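Local structure of sensor protein (Vibrio parahaemolyticus, 3I9Y) at residues Arg10-Leu15 against Glu259-Val264; Ala81-Thr86 against Gln248-Thr253; Phe171-Gln176 against Asn198-Met203. The protein is the sensor domain of the TMAO-responsive histidine kinase TorS, a membrane receptor that probably phosphorylates itself on histidine at the expense of ATP to start a phosphorelay. One frame throughout, in Å; residues are numbered along the deposited sequence.

Interaction 1: residues Arg10-Leu15 against Glu259-Val264; sequences RQVSEL and ELNSTV
Val12 holds CG1 anti to its backbone N (chi1 172°), which points this methyl at Leu260 and Val264 on the helix of Glu259-Val264, while Asn261 turns its CG anti to its own carbonyl carbon (chi1 -70°) and sends its side chain the other way, past Val12 and across Ser13. The two helices run almost exactly antiparallel, at 171°, with axes 10.3 Å apart. Their backbones are nearest at Ser13 and Asn261, where the CA atoms lie 6.4 Å from each other. The Asn261 side chain lies against the backbone and CB of Ser13, and a small polar residue suits this partly exposed border where the two backbones approach. On the interior side of that pair, CG1 of Val12 meets two apolar groups spaced one helical turn apart. CG1 of Val264 lies 4.1 Å from CG1 of Val12, the two valines sliding past each other in opposite directions, and CD2 of Leu260 lies 4.3 Å from the same methyl. A beta-branched valine suits a buried position here, with one methyl against both Leu260 and Val264. The apolar residues also turn to the remaining helices: Val12 touches Ile53 and Val264 touches Leu56 on helix 32-58, whereas Leu260 packs on Leu69 of helix 63-114. Buried valine and leucine therefore face inward, and Ser13 and Asn261 sit at the border. This is the layering expected of an antiparallel four-helix bundle, here built by the first three helices and the last one of the modelled sensor domain.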
ATOM      1  N   ARG A  10      19.421  28.273   8.085  1.00 27.75           N
ATOM      2  CA  ARG A  10      19.556  27.298   9.169  1.00 27.31           C
ATOM      3  C   ARG A  10      18.084  26.761   9.418  1.00 26.80           C
ATOM      4  O   ARG A  10      17.946  25.613   9.691  1.00 27.84           O
ATOM      5  CB  ARG A  10      20.048  28.030  10.404  1.00 28.43           C
ATOM      6  CG  ARG A  10      21.537  28.371  10.361  1.00 29.86           C
ATOM      7  CD  ARG A  10      21.971  29.251  11.688  1.00 30.44           C
ATOM      8  NE  ARG A  10      21.898  28.297  12.816  1.00 32.72           N
ATOM      9  CZ  ARG A  10      20.918  28.250  13.724  1.00 32.52           C
ATOM     10  NH1 ARG A  10      19.896  29.156  13.676  1.00 31.83           N
ATOM     11  NH2 ARG A  10      20.963  27.258  14.669  1.00 31.96           N
ATOM     12  N   GLN A  11      17.079  27.653   9.499  1.00 25.44           N
ATOM     13  CA  GLN A  11      15.716  27.261   9.689  1.00 25.21           C
ATOM     14  C   GLN A  11      15.235  26.340   8.480  1.00 25.63           C
ATOM     15  O   GLN A  11      14.592  25.319   8.695  1.00 23.41           O
ATOM     16  CB  GLN A  11      14.892  28.441   9.863  1.00 23.93           C
ATOM     17  CG  GLN A  11      15.089  28.920  11.339  1.00 28.64           C
ATOM     18  CD  GLN A  11      14.422  30.299  11.560  1.00 30.97           C
ATOM     19  OE1 GLN A  11      14.991  31.387  11.076  1.00 33.20           O
ATOM     20  NE2 GLN A  11      13.282  30.330  12.255  1.00 30.20           N
ATOM     21  N   VAL A  12      15.561  26.702   7.251  1.00 25.41           N
ATOM     22  CA  VAL A  12      15.179  25.852   6.135  1.00 25.07           C
ATOM     23  C   VAL A  12      15.820  24.443   6.337  1.00 26.72           C
ATOM     24  O   VAL A  12      15.173  23.334   6.067  1.00 25.61           O
ATOM     25  CB  VAL A  12      15.718  26.441   4.743  1.00 23.92           C
ATOM     26  CG1 VAL A  12      15.492  25.450   3.582  1.00 23.68           C
ATOM     27  CG2 VAL A  12      14.901  27.734   4.476  1.00 22.97           C
ATOM     28  N   SER A  13      17.099  24.426   6.715  1.00 25.53           N
ATOM     29  CA  SER A  13      17.810  23.128   6.821  1.00 26.09           C
ATOM     30  C   SER A  13      17.170  22.263   8.001  1.00 26.93           C
ATOM     31  O   SER A  13      16.992  21.028   7.920  1.00 25.57           O
ATOM     32  CB  SER A  13      19.301  23.378   7.170  1.00 26.73           C
ATOM     33  OG  SER A  13      19.851  22.117   7.523  1.00 27.76           O
ATOM     34  N   GLU A  14      16.821  22.910   9.092  1.00 28.01           N
ATOM     35  CA  GLU A  14      16.262  22.131  10.134  1.00 29.32           C
ATOM     36  C   GLU A  14      14.811  21.724   9.852  1.00 28.02           C
ATOM     37  O   GLU A  14      14.455  20.564  10.234  1.00 26.39           O
ATOM     38  CB  GLU A  14      16.404  22.845  11.449  1.00 34.33           C
ATOM     39  CG  GLU A  14      16.453  21.757  12.656  1.00 40.71           C
ATOM     40  CD  GLU A  14      15.092  21.843  13.213  1.00 45.46           C
ATOM     41  OE1 GLU A  14      14.613  22.946  12.664  1.00 45.78           O
ATOM     42  OE2 GLU A  14      14.535  20.904  14.075  1.00 45.85           O
ATOM     43  N   LEU A  15      14.007  22.578   9.170  1.00 24.33           N
ATOM     44  CA  LEU A  15      12.625  22.201   8.827  1.00 24.32           C
ATOM     45  C   LEU A  15      12.735  20.988   7.739  1.00 23.79           C
ATOM     46  O   LEU A  15      11.988  20.070   7.786  1.00 24.21           O
ATOM     47  CB  LEU A  15      11.779  23.358   8.283  1.00 19.87           C
ATOM     48  CG  LEU A  15      11.311  24.039   9.469  1.00 20.83           C
ATOM     49  CD1 LEU A  15      10.898  25.452   8.962  1.00 23.20           C
ATOM     50  CD2 LEU A  15      10.102  23.373  10.109  1.00 21.29           C
ATOM     51  N   GLU A 259      18.848  18.488  -2.777  1.00 29.26           N
ATOM     52  CA  GLU A 259      19.025  19.517  -3.769  1.00 29.68           C
ATOM     53  C   GLU A 259      18.476  20.926  -3.312  1.00 28.95           C
ATOM     54  O   GLU A 259      19.053  21.983  -3.681  1.00 27.67           O
ATOM     55  CB  GLU A 259      18.294  19.237  -5.088  1.00 34.63           C
ATOM     56  CG  GLU A 259      18.924  18.105  -5.866  1.00 40.60           C
ATOM     57  CD  GLU A 259      17.839  17.368  -6.911  1.00 45.91           C
ATOM     58  OE1 GLU A 259      16.861  18.076  -7.526  1.00 45.76           O
ATOM     59  OE2 GLU A 259      18.043  16.042  -7.107  1.00 49.81           O
ATOM     60  N   LEU A 260      17.382  21.000  -2.569  1.00 25.93           N
ATOM     61  CA  LEU A 260      16.901  22.261  -2.168  1.00 25.00           C
ATOM     62  C   LEU A 260      18.009  22.997  -1.230  1.00 28.24           C
ATOM     63  O   LEU A 260      18.247  24.231  -1.379  1.00 26.20           O
ATOM     64  CB  LEU A 260      15.669  22.102  -1.355  1.00 23.95           C
ATOM     65  CG  LEU A 260      15.227  23.298  -0.556  1.00 26.34           C
ATOM     66  CD1 LEU A 260      14.822  24.332  -1.571  1.00 25.19           C
ATOM     67  CD2 LEU A 260      13.960  22.950   0.473  1.00 25.59           C
ATOM     68  N   ASN A 261      18.595  22.266  -0.272  1.00 29.09           N
ATOM     69  CA  ASN A 261      19.481  22.914   0.682  1.00 30.53           C
ATOM     70  C   ASN A 261      20.781  23.201  -0.042  1.00 30.91           C
ATOM     71  O   ASN A 261      21.356  24.188   0.221  1.00 32.42           O
ATOM     72  CB  ASN A 261      19.708  22.038   1.890  1.00 31.52           C
ATOM     73  CG  ASN A 261      18.418  21.954   2.719  1.00 34.53           C
ATOM     74  OD1 ASN A 261      17.566  21.038   2.514  1.00 33.14           O
ATOM     75  ND2 ASN A 261      18.184  22.971   3.509  1.00 31.22           N
ATOM     76  N   SER A 262      21.123  22.441  -1.058  1.00 31.58           N
ATOM     77  CA  SER A 262      22.350  22.720  -1.757  1.00 31.14           C
ATOM     78  C   SER A 262      22.186  23.999  -2.554  1.00 30.87           C
ATOM     79  O   SER A 262      23.102  24.799  -2.647  1.00 31.56           O
ATOM     80  CB  SER A 262      22.708  21.583  -2.604  1.00 33.07           C
ATOM     81  OG  SER A 262      23.202  22.153  -3.764  1.00 38.34           O
ATOM     82  N   THR A 263      20.987  24.314  -3.049  1.00 30.35           N
ATOM     83  CA  THR A 263      20.765  25.619  -3.736  1.00 29.03           C
ATOM     84  C   THR A 263      20.688  26.714  -2.655  1.00 31.41           C
ATOM     85  O   THR A 263      21.192  27.857  -2.865  1.00 30.91           O
ATOM     86  CB  THR A 263      19.458  25.592  -4.472  1.00 27.57           C
ATOM     87  OG1 THR A 263      19.554  24.667  -5.579  1.00 26.36           O
ATOM     88  CG2 THR A 263      19.023  26.937  -5.053  1.00 25.76           C
ATOM     89  N   VAL A 264      20.067  26.456  -1.479  1.00 32.27           N
ATOM     90  CA  VAL A 264      20.059  27.579  -0.569  1.00 33.39           C
ATOM     91  C   VAL A 264      21.550  27.777  -0.041  1.00 33.63           C
ATOM     92  O   VAL A 264      21.878  28.853   0.249  1.00 33.28           O
ATOM     93  CB  VAL A 264      19.046  27.538   0.691  1.00 34.53           C
ATOM     94  CG1 VAL A 264      18.006  26.521   0.500  1.00 33.14           C
ATOM     95  CG2 VAL A 264      19.787  27.463   2.007  1.00 31.90           C
TER

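Interaction 2: residues Ala81-Thr86 against Gln248-Thr253; sequences AELGVT and QLMQKT
Leu83 and Leu249 face each other where the helices of Ala81-Thr86 and Gln248-Thr253 come closest, crossing at -153° with axes 10.2 Å apart. On the buried side the packing is purely apolar. CD1 of Leu83 lies 3.9 Å from CB of Leu249 and 3.8 Å from CG of Met250, whose chain it meets at about a right angle. Val23 of helix 5-27 touches both Leu83 and Met250, so three helices of the sensor domain's bundle meet here, 63-114 and 232-267 packing antiparallel. The other side is more open to solvent. There Glu82, its CG anti to the backbone N and its chain extended, packs CG and carboxylate together over the two methyls of Leu249, with CD 3.6 Å from CD1 of Leu249 and CG 3.7 Å from CD2 of Leu249. A long acidic residue serves well at this exposed position, since OE2 also hydrogen-bonds to NE2 of Gln245. Asn79, one turn before Leu83 on helix 63-114, bonds to the carbonyl of Leu249 and to the hydroxyl of Thr253. Between the two segments themselves no hydrogen bond forms, which implies that shape and dispersion join them, while polar links to flanking residues probably help to fix their alignment.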
ATOM      1  N   ALA A  81       2.771  16.029  -2.263  1.00 18.27           N
ATOM      2  CA  ALA A  81       1.324  15.934  -2.464  1.00 19.11           C
ATOM      3  C   ALA A  81       1.219  14.512  -3.049  1.00 18.96           C
ATOM      4  O   ALA A  81       0.279  13.912  -2.701  1.00 21.01           O
ATOM      5  CB  ALA A  81       0.787  16.850  -3.711  1.00 17.03           C
ATOM      6  N   GLU A  82       2.129  14.017  -3.884  1.00 18.01           N
ATOM      7  CA  GLU A  82       1.910  12.739  -4.438  1.00 20.28           C
ATOM      8  C   GLU A  82       1.981  11.580  -3.350  1.00 21.51           C
ATOM      9  O   GLU A  82       1.156  10.644  -3.380  1.00 21.70           O
ATOM     10  CB  GLU A  82       2.873  12.450  -5.558  1.00 20.24           C
ATOM     11  CG  GLU A  82       2.664  11.143  -6.153  1.00 25.78           C
ATOM     12  CD  GLU A  82       3.467  10.973  -7.461  1.00 29.57           C
ATOM     13  OE1 GLU A  82       4.038  11.979  -8.011  1.00 31.86           O
ATOM     14  OE2 GLU A  82       3.491   9.824  -7.963  1.00 32.16           O
ATOM     15  N   LEU A  83       2.901  11.692  -2.413  1.00 21.14           N
ATOM     16  CA  LEU A  83       3.055  10.728  -1.358  1.00 21.19           C
ATOM     17  C   LEU A  83       1.739  10.859  -0.553  1.00 20.31           C
ATOM     18  O   LEU A  83       1.242   9.913  -0.057  1.00 19.98           O
ATOM     19  CB  LEU A  83       4.189  11.223  -0.436  1.00 23.22           C
ATOM     20  CG  LEU A  83       4.718  10.160   0.476  1.00 29.28           C
ATOM     21  CD1 LEU A  83       5.442   9.114  -0.398  1.00 29.39           C
ATOM     22  CD2 LEU A  83       5.741  10.767   1.604  1.00 33.35           C
ATOM     23  N   GLY A  84       1.172  12.010  -0.297  1.00 17.19           N
ATOM     24  CA  GLY A  84      -0.108  11.972   0.442  1.00 17.19           C
ATOM     25  C   GLY A  84      -1.211  11.093  -0.225  1.00 17.95           C
ATOM     26  O   GLY A  84      -1.946  10.359   0.492  1.00 18.90           O
ATOM     27  N   VAL A  85      -1.357  11.145  -1.527  1.00 16.87           N
ATOM     28  CA  VAL A  85      -2.410  10.400  -2.265  1.00 18.34           C
ATOM     29  C   VAL A  85      -2.059   8.871  -2.140  1.00 18.56           C
ATOM     30  O   VAL A  85      -2.953   8.044  -1.844  1.00 14.92           O
ATOM     31  CB  VAL A  85      -2.332  10.792  -3.714  1.00 19.45           C
ATOM     32  CG1 VAL A  85      -3.094   9.759  -4.700  1.00 18.69           C
ATOM     33  CG2 VAL A  85      -2.886  12.296  -3.812  1.00 16.76           C
ATOM     34  N   THR A  86      -0.757   8.549  -2.337  1.00 16.86           N
ATOM     35  CA  THR A  86      -0.224   7.189  -2.211  1.00 19.63           C
ATOM     36  C   THR A  86      -0.455   6.543  -0.864  1.00 18.41           C
ATOM     37  O   THR A  86      -0.817   5.348  -0.774  1.00 19.16           O
ATOM     38  CB  THR A  86       1.358   7.338  -2.592  1.00 21.54           C
ATOM     39  OG1 THR A  86       1.330   7.414  -4.022  1.00 26.97           O
ATOM     40  CG2 THR A  86       2.133   6.357  -2.188  1.00 27.05           C
ATOM     41  N   GLN A 248       9.733   4.478  -3.997  1.00 19.73           N
ATOM     42  CA  GLN A 248      10.482   5.301  -4.926  1.00 22.83           C
ATOM     43  C   GLN A 248      10.275   6.787  -4.629  1.00 23.28           C
ATOM     44  O   GLN A 248      11.275   7.601  -4.671  1.00 22.75           O
ATOM     45  CB  GLN A 248      10.000   5.094  -6.295  1.00 23.99           C
ATOM     46  CG  GLN A 248      10.646   3.837  -6.670  1.00 32.83           C
ATOM     47  CD  GLN A 248       9.975   3.220  -7.987  1.00 38.52           C
ATOM     48  OE1 GLN A 248       9.223   3.960  -8.720  1.00 41.84           O
ATOM     49  NE2 GLN A 248      10.234   1.898  -8.270  1.00 38.56           N
ATOM     50  N   LEU A 249       9.033   7.141  -4.209  1.00 21.17           N
ATOM     51  CA  LEU A 249       8.708   8.515  -3.927  1.00 22.24           C
ATOM     52  C   LEU A 249       9.488   9.000  -2.652  1.00 22.66           C
ATOM     53  O   LEU A 249      10.001  10.131  -2.679  1.00 20.75           O
ATOM     54  CB  LEU A 249       7.242   8.706  -3.780  1.00 22.25           C
ATOM     55  CG  LEU A 249       6.247   9.451  -4.684  1.00 25.75           C
ATOM     56  CD1 LEU A 249       6.589   9.953  -6.096  1.00 24.47           C
ATOM     57  CD2 LEU A 249       5.033   8.627  -4.701  1.00 23.26           C
ATOM     58  N   MET A 250       9.618   8.128  -1.609  1.00 21.61           N
ATOM     59  CA  MET A 250      10.304   8.546  -0.419  1.00 23.22           C
ATOM     60  C   MET A 250      11.822   8.729  -0.694  1.00 22.25           C
ATOM     61  O   MET A 250      12.408   9.602  -0.095  1.00 23.47           O
ATOM     62  CB  MET A 250      10.105   7.613   0.779  1.00 22.08           C
ATOM     63  CG  MET A 250       8.635   7.875   1.192  1.00 29.58           C
ATOM     64  SD  MET A 250       8.174   6.644   2.344  1.00 35.94           S
ATOM     65  CE  MET A 250       9.011   7.004   3.798  1.00 34.27           C
ATOM     66  N   GLN A 251      12.372   7.952  -1.517  1.00 22.31           N
ATOM     67  CA  GLN A 251      13.774   8.057  -1.890  1.00 26.74           C
ATOM     68  C   GLN A 251      13.936   9.444  -2.589  1.00 27.00           C
ATOM     69  O   GLN A 251      14.848  10.218  -2.269  1.00 26.41           O
ATOM     70  CB  GLN A 251      14.127   6.932  -2.910  1.00 29.49           C
ATOM     71  CG  GLN A 251      15.569   7.060  -3.478  1.00 36.39           C
ATOM     72  CD  GLN A 251      16.585   7.175  -2.243  1.00 39.86           C
ATOM     73  OE1 GLN A 251      16.429   6.379  -1.202  1.00 40.86           O
ATOM     74  NE2 GLN A 251      17.622   8.174  -2.331  1.00 40.35           N
ATOM     75  N   LYS A 252      13.002   9.784  -3.461  1.00 26.12           N
ATOM     76  CA  LYS A 252      13.033  11.043  -4.197  1.00 25.84           C
ATOM     77  C   LYS A 252      12.870  12.184  -3.189  1.00 24.35           C
ATOM     78  O   LYS A 252      13.506  13.189  -3.295  1.00 24.18           O
ATOM     79  CB  LYS A 252      11.974  11.014  -5.250  1.00 29.05           C
ATOM     80  CG  LYS A 252      12.212  11.866  -6.359  1.00 38.73           C
ATOM     81  CD  LYS A 252      13.089  11.103  -7.467  1.00 44.30           C
ATOM     82  CE  LYS A 252      13.666  12.147  -8.609  1.00 48.00           C
ATOM     83  NZ  LYS A 252      13.225  11.862 -10.193  1.00 50.41           N
ATOM     84  N   THR A 253      12.127  12.030  -2.134  1.00 21.83           N
ATOM     85  CA  THR A 253      12.018  13.100  -1.155  1.00 22.13           C
ATOM     86  C   THR A 253      13.425  13.447  -0.567  1.00 23.99           C
ATOM     87  O   THR A 253      13.705  14.679  -0.321  1.00 22.39           O
ATOM     88  CB  THR A 253      11.237  12.677   0.108  1.00 22.25           C
ATOM     89  OG1 THR A 253       9.952  12.121  -0.296  1.00 23.41           O
ATOM     90  CG2 THR A 253      10.943  13.899   1.011  1.00 19.37           C
TER

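Interaction 3: residues Phe171-Gln176 against Asn198-Met203; sequences FKMLNQ and NNLKIM
Gln176 and Asn199 supply the polar part of this contact: ND2 of Asn199 donates a hydrogen bond to OE1 of Gln176 over 3.1 Å, with an N-H...O angle of 153°. The donor stands above the carbonyl plane of the glutamine, 38° out of it, and beside the C=O bond instead of in front of the oxygen, a geometry far from ideal. NE2 of Gln176 is equally near ND2 of Asn199 but, as a second donor, makes no bond. The amide planes are tilted by only 30°. Gln176, with its extended chain, can span the gap between antiparallel helices, and its side chain also touches Phe196 and Ile192 of the facing helix.

The apolar part centres on Met173. Its CG lies 3.5 Å from CB of Asn199, as the two chains slide past each other in opposite directions. A bend at the thioether then carries CE across Leu200, 3.5 Å from CD1 of that residue. Methionine suits such a place because its unbranched, flexible chain can fit between its neighbours. Leu200 and Met203 go on to touch Leu223 of helix 213-228, which packs on the hairpin formed by the consecutive helices 158-180 and 186-208.

The chemistry implies a division of labour: adaptable methionine and leucine packing fills the interior, while a single amide-to-amide bond, directional but obliquely met, probably helps to align the hairpin.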
ATOM      1  N   PHE A 171      -8.923 -26.421   3.112  1.00 19.54           N
ATOM      2  CA  PHE A 171      -7.958 -25.807   3.990  1.00 19.74           C
ATOM      3  C   PHE A 171      -6.735 -25.292   3.164  1.00 19.99           C
ATOM      4  O   PHE A 171      -6.158 -24.208   3.528  1.00 19.81           O
ATOM      5  CB  PHE A 171      -7.453 -26.811   5.069  1.00 18.99           C
ATOM      6  CG  PHE A 171      -8.452 -27.062   6.195  1.00 20.53           C
ATOM      7  CD1 PHE A 171      -9.590 -26.224   6.303  1.00 22.72           C
ATOM      8  CD2 PHE A 171      -8.227 -28.051   7.168  1.00 21.71           C
ATOM      9  CE1 PHE A 171     -10.557 -26.353   7.381  1.00 21.37           C
ATOM     10  CE2 PHE A 171      -9.070 -28.233   8.236  1.00 19.99           C
ATOM     11  CZ  PHE A 171     -10.272 -27.403   8.384  1.00 22.93           C
ATOM     12  N   LYS A 172      -6.343 -26.024   2.124  1.00 18.07           N
ATOM     13  CA  LYS A 172      -5.206 -25.562   1.406  1.00 20.68           C
ATOM     14  C   LYS A 172      -5.601 -24.218   0.642  1.00 19.90           C
ATOM     15  O   LYS A 172      -4.777 -23.335   0.519  1.00 19.49           O
ATOM     16  CB  LYS A 172      -4.665 -26.511   0.244  1.00 20.07           C
ATOM     17  CG  LYS A 172      -3.233 -25.727  -0.265  1.00 26.76           C
ATOM     18  CD  LYS A 172      -2.577 -24.134   0.495  1.00 26.81           C
ATOM     19  CE  LYS A 172      -1.057 -23.374   0.458  1.00 26.49           C
ATOM     20  NZ  LYS A 172      -0.380 -21.765   1.176  1.00 22.75           N
ATOM     21  N   MET A 173      -6.813 -24.093   0.137  1.00 18.04           N
ATOM     22  CA  MET A 173      -7.119 -22.781  -0.616  1.00 22.53           C
ATOM     23  C   MET A 173      -7.109 -21.600   0.465  1.00 22.06           C
ATOM     24  O   MET A 173      -6.670 -20.509   0.199  1.00 20.87           O
ATOM     25  CB  MET A 173      -8.486 -22.926  -1.240  1.00 23.55           C
ATOM     26  CG  MET A 173      -8.201 -23.875  -2.555  1.00 31.30           C
ATOM     27  SD  MET A 173      -9.824 -24.245  -3.312  1.00 39.64           S
ATOM     28  CE  MET A 173     -10.408 -22.741  -3.701  1.00 34.90           C
ATOM     29  N   LEU A 174      -7.569 -21.857   1.696  1.00 21.92           N
ATOM     30  CA  LEU A 174      -7.530 -20.792   2.701  1.00 21.82           C
ATOM     31  C   LEU A 174      -6.046 -20.486   3.106  1.00 20.89           C
ATOM     32  O   LEU A 174      -5.647 -19.330   3.307  1.00 20.35           O
ATOM     33  CB  LEU A 174      -8.245 -21.280   3.928  1.00 23.80           C
ATOM     34  CG  LEU A 174      -8.945 -20.283   4.776  1.00 27.06           C
ATOM     35  CD1 LEU A 174      -8.968 -20.760   6.232  1.00 27.68           C
ATOM     36  CD2 LEU A 174      -8.590 -18.711   4.611  1.00 26.70           C
ATOM     37  N   ASN A 175      -5.191 -21.471   3.181  1.00 18.40           N
ATOM     38  CA  ASN A 175      -3.779 -21.192   3.500  1.00 17.19           C
ATOM     39  C   ASN A 175      -3.219 -20.345   2.339  1.00 16.60           C
ATOM     40  O   ASN A 175      -2.407 -19.440   2.628  1.00 17.00           O
ATOM     41  CB  ASN A 175      -2.884 -22.563   3.587  1.00 16.72           C
ATOM     42  CG  ASN A 175      -3.186 -23.383   4.906  1.00 18.42           C
ATOM     43  OD1 ASN A 175      -3.749 -22.847   5.892  1.00 17.52           O
ATOM     44  ND2 ASN A 175      -2.830 -24.650   4.912  1.00 12.44           N
ATOM     45  N   GLN A 176      -3.574 -20.633   1.086  1.00 15.78           N
ATOM     46  CA  GLN A 176      -3.079 -19.834  -0.091  1.00 19.11           C
ATOM     47  C   GLN A 176      -3.473 -18.350   0.052  1.00 19.22           C
ATOM     48  O   GLN A 176      -2.650 -17.476  -0.128  1.00 19.04           O
ATOM     49  CB  GLN A 176      -3.708 -20.306  -1.481  1.00 17.36           C
ATOM     50  CG  GLN A 176      -3.102 -21.722  -1.797  1.00 23.94           C
ATOM     51  CD  GLN A 176      -3.787 -22.268  -3.008  1.00 24.92           C
ATOM     52  OE1 GLN A 176      -5.029 -22.238  -3.165  1.00 26.57           O
ATOM     53  NE2 GLN A 176      -2.982 -22.682  -3.925  1.00 27.33           N
ATOM     54  N   ASN A 198      -6.611 -22.824  -9.966  1.00 29.62           N
ATOM     55  CA  ASN A 198      -6.593 -24.261 -10.465  1.00 32.19           C
ATOM     56  C   ASN A 198      -7.276 -25.110  -9.304  1.00 33.24           C
ATOM     57  O   ASN A 198      -8.177 -25.896  -9.560  1.00 35.60           O
ATOM     58  CB  ASN A 198      -5.157 -24.719 -10.654  1.00 32.78           C
ATOM     59  CG  ASN A 198      -4.422 -24.010 -11.886  1.00 34.95           C
ATOM     60  OD1 ASN A 198      -5.091 -23.526 -12.911  1.00 37.08           O
ATOM     61  ND2 ASN A 198      -3.024 -23.962 -11.808  1.00 35.91           N
ATOM     62  N   ASN A 199      -6.982 -24.794  -8.037  1.00 32.25           N
ATOM     63  CA  ASN A 199      -7.606 -25.521  -6.894  1.00 31.32           C
ATOM     64  C   ASN A 199      -9.049 -25.360  -6.869  1.00 30.91           C
ATOM     65  O   ASN A 199      -9.777 -26.290  -6.592  1.00 30.85           O
ATOM     66  CB  ASN A 199      -7.060 -25.054  -5.613  1.00 32.81           C
ATOM     67  CG  ASN A 199      -5.800 -25.582  -5.413  1.00 37.38           C
ATOM     68  OD1 ASN A 199      -5.512 -26.526  -6.133  1.00 41.62           O
ATOM     69  ND2 ASN A 199      -4.924 -25.057  -4.473  1.00 38.61           N
ATOM     70  N   LEU A 200      -9.521 -24.145  -7.128  1.00 29.82           N
ATOM     71  CA  LEU A 200     -10.923 -23.919  -7.201  1.00 28.82           C
ATOM     72  C   LEU A 200     -11.629 -24.806  -8.313  1.00 30.29           C
ATOM     73  O   LEU A 200     -12.753 -25.282  -8.153  1.00 27.67           O
ATOM     74  CB  LEU A 200     -11.095 -22.443  -7.486  1.00 28.97           C
ATOM     75  CG  LEU A 200     -12.548 -22.225  -7.425  1.00 29.70           C
ATOM     76  CD1 LEU A 200     -13.045 -22.068  -5.933  1.00 31.30           C
ATOM     77  CD2 LEU A 200     -12.802 -20.956  -8.093  1.00 32.43           C
ATOM     78  N   LYS A 201     -10.964 -24.911  -9.481  1.00 31.99           N
ATOM     79  CA  LYS A 201     -11.440 -25.747 -10.618  1.00 33.40           C
ATOM     80  C   LYS A 201     -11.474 -27.271 -10.107  1.00 31.58           C
ATOM     81  O   LYS A 201     -12.512 -27.915 -10.245  1.00 32.46           O
ATOM     82  CB  LYS A 201     -10.423 -25.637 -11.817  1.00 35.61           C
ATOM     83  CG  LYS A 201     -10.373 -24.150 -12.484  1.00 40.76           C
ATOM     84  CD  LYS A 201      -9.690 -24.129 -14.028  1.00 43.06           C
ATOM     85  CE  LYS A 201      -8.892 -22.805 -14.434  1.00 43.96           C
ATOM     86  NZ  LYS A 201      -7.348 -23.110 -14.539  1.00 44.62           N
ATOM     87  N   ILE A 202     -10.367 -27.778  -9.549  1.00 30.40           N
ATOM     88  CA  ILE A 202     -10.317 -29.133  -9.020  1.00 30.94           C
ATOM     89  C   ILE A 202     -11.471 -29.340  -7.981  1.00 32.94           C
ATOM     90  O   ILE A 202     -12.204 -30.300  -7.999  1.00 31.16           O
ATOM     91  CB  ILE A 202      -9.040 -29.382  -8.351  1.00 30.68           C
ATOM     92  CG1 ILE A 202      -7.991 -29.534  -9.475  1.00 32.97           C
ATOM     93  CG2 ILE A 202      -9.115 -30.779  -7.480  1.00 29.61           C
ATOM     94  CD1 ILE A 202      -6.494 -29.661  -8.919  1.00 33.77           C
ATOM     95  N   MET A 203     -11.623 -28.368  -7.072  1.00 32.86           N
ATOM     96  CA  MET A 203     -12.658 -28.411  -6.138  1.00 33.87           C
ATOM     97  C   MET A 203     -14.065 -28.501  -6.772  1.00 32.87           C
ATOM     98  O   MET A 203     -14.947 -29.291  -6.281  1.00 29.30           O
ATOM     99  CB  MET A 203     -12.615 -27.143  -5.279  1.00 35.82           C
ATOM    100  CG  MET A 203     -13.472 -27.337  -4.267  1.00 39.54           C
ATOM    101  SD  MET A 203     -12.222 -27.866  -2.905  1.00 46.87           S
ATOM    102  CE  MET A 203     -11.561 -26.184  -2.584  1.00 40.43           C
TER

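The three contacts are strung along an elongated, all-helical sensor domain of two stacked four-helix bundles. Interactions 1 and 2 share helix 232-267 and have centres about 19 Å apart; there that helix pairs first with helix 63-114 and, nearer its C-terminal end, with helix 5-27. Interaction 3, between helices 158-180 and 186-208, lies on the opposite side of the chain's centre from interaction 1, with its centre about 55 Å from that of interaction 1 and 37 Å from that of interaction 2. Along the sequence the pairs enclose one another, interaction 1 outermost and interaction 3 innermost. The chain thus leaves one bundle, folds the other, and returns, and helix 63-114 runs from the region of interaction 1 to that of interaction 3.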